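Local coordinates for protein Orf11 (Staphylococcus phage P68, PDB 6O43) that probably acts as a phage lysin that degrades the staphylococcal cell wall, at residues A[154-159]-A[172-177]. Numbering follows the deposited sequence.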
# COMPACT_ATOMS: atom_id res chain seq x y z
N ALA A 154 3.90 3.58 8.70
CA ALA A 154 3.08 4.08 7.60
C ALA A 154 2.88 5.58 7.71
O ALA A 154 2.86 6.29 6.69
CB ALA A 154 1.73 3.35 7.58
N THR A 155 2.72 6.09 8.93
CA THR A 155 2.60 7.53 9.12
C THR A 155 3.87 8.25 8.71
O THR A 155 3.83 9.25 7.99
CB THR A 155 2.26 7.84 10.58
OG1 THR A 155 0.90 7.45 10.83
CG2 THR A 155 2.43 9.34 10.86
N TRP A 156 5.03 7.75 9.16
CA TRP A 156 6.30 8.33 8.75
C TRP A 156 6.47 8.30 7.24
O TRP A 156 6.91 9.29 6.64
CB TRP A 156 7.46 7.60 9.43
CG TRP A 156 7.45 7.70 10.93
CD1 TRP A 156 6.94 8.71 11.69
CD2 TRP A 156 7.96 6.73 11.84
NE1 TRP A 156 7.12 8.44 13.02
CE2 TRP A 156 7.75 7.22 13.14
CE3 TRP A 156 8.60 5.49 11.69
CZ2 TRP A 156 8.13 6.52 14.28
CZ3 TRP A 156 8.98 4.79 12.82
CH2 TRP A 156 8.75 5.31 14.10
N ALA A 157 6.13 7.17 6.61
CA ALA A 157 6.29 7.06 5.16
C ALA A 157 5.45 8.11 4.44
O ALA A 157 5.89 8.67 3.43
CB ALA A 157 5.91 5.66 4.69
N ALA A 158 4.25 8.39 4.94
CA ALA A 158 3.36 9.33 4.26
C ALA A 158 3.71 10.78 4.56
O ALA A 158 3.63 11.64 3.67
CB ALA A 158 1.91 9.05 4.65
N TYR A 159 4.12 11.07 5.80
CA TYR A 159 4.18 12.45 6.29
C TYR A 159 5.54 12.89 6.83
O TYR A 159 5.73 14.09 7.05
CB TYR A 159 3.14 12.66 7.39
CG TYR A 159 1.70 12.64 6.91
CD1 TYR A 159 1.32 13.37 5.79
CD2 TYR A 159 0.74 11.89 7.58
CE1 TYR A 159 -0.00 13.36 5.35
CE2 TYR A 159 -0.57 11.88 7.15
CZ TYR A 159 -0.94 12.61 6.04
OH TYR A 159 -2.25 12.59 5.62
N GLN A 172 15.46 0.94 13.67
CA GLN A 172 15.90 0.29 12.44
C GLN A 172 15.43 1.07 11.22
O GLN A 172 14.59 1.97 11.34
CB GLN A 172 15.38 -1.14 12.37
CG GLN A 172 13.86 -1.21 12.24
CD GLN A 172 13.37 -2.61 11.92
OE1 GLN A 172 13.62 -3.55 12.67
NE2 GLN A 172 12.67 -2.75 10.81
N ASN A 173 15.96 0.73 10.05
CA ASN A 173 15.52 1.35 8.81
C ASN A 173 14.26 0.65 8.30
O ASN A 173 14.26 -0.57 8.11
CB ASN A 173 16.62 1.29 7.75
CG ASN A 173 17.84 2.10 8.15
OD1 ASN A 173 17.73 3.23 8.63
ND2 ASN A 173 19.02 1.52 7.95
N TYR A 174 13.19 1.41 8.11
CA TYR A 174 11.96 0.91 7.52
C TYR A 174 11.85 1.37 6.08
O TYR A 174 12.28 2.47 5.72
CB TYR A 174 10.73 1.39 8.30
CG TYR A 174 10.72 1.02 9.77
CD1 TYR A 174 10.18 -0.19 10.20
CD2 TYR A 174 11.24 1.88 10.73
CE1 TYR A 174 10.16 -0.53 11.54
CE2 TYR A 174 11.22 1.55 12.07
CZ TYR A 174 10.68 0.34 12.47
OH TYR A 174 10.66 0.01 13.81
N GLY A 175 11.28 0.51 5.24
CA GLY A 175 11.01 0.89 3.87
C GLY A 175 9.82 1.84 3.77
O GLY A 175 9.06 2.02 4.71
N ASN A 176 9.68 2.45 2.59
CA ASN A 176 8.54 3.32 2.32
C ASN A 176 7.66 2.66 1.27
O ASN A 176 7.99 2.70 0.07
CB ASN A 176 8.99 4.70 1.86
CG ASN A 176 7.84 5.69 1.74
OD1 ASN A 176 6.71 5.30 1.45
ND2 ASN A 176 8.12 6.97 1.97
N PRO A 177 6.53 2.05 1.65
CA PRO A 177 5.69 1.39 0.64
C PRO A 177 5.06 2.37 -0.34
O PRO A 177 4.84 2.01 -1.50
CB PRO A 177 4.63 0.67 1.48
CG PRO A 177 4.57 1.46 2.78
CD PRO A 177 5.98 1.93 3.01
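Asn176 meets Ala157 through its carboxamide, and the motif is a helix N-cap: Asn176 stands immediately before helix 177-187, with its OD1 accepting a hydrogen bond from the backbone N of Leu179, while ND2 reaches the C-terminal turn of helix 152-159. One side chain therefore joins the start of one helix to the end of another within this chain of helices and loops, without strands. The evidence for close packing is concentrated here. The CA atoms of Ala157 and Asn176 are 5.2 Å apart, and Ala157 CB lies 3.4 Å from Asn176 OD1, so the methyl group rests against the capping oxygen. With CG anti to the backbone N (chi1 -173°), the carboxamide can offer its nitrogen to helix 152-159. That bond, from Asn176 ND2 to Ala157 O, is 3.2 Å long but bent, with an N-H...O angle of 136°, and the oxygen sits well out of the amide plane; it is better read as a modest tether than as a strong link. Pro177, the first residue of its helix, adds a looser apolar touch, its CD 4.1 Å from Ala157 CB. Ile7 of helix 3-11 and Leu164 also pack against Asn176, consistent with its burial.

Toward Tyr174, which is partly exposed, the contact thins out. On the loop side, Gln172 CG lies over one face of the Tyr174 ring. Here the helix contributes the indole of Trp156, which is anchored separately by its NE1 bond to the carbonyl oxygen of Trp112. The two side chains cross at a slant, and the meeting comes down to Tyr174 CE2 near the plane of the indole, at its edge, 4.0 Å from Trp156 CZ3.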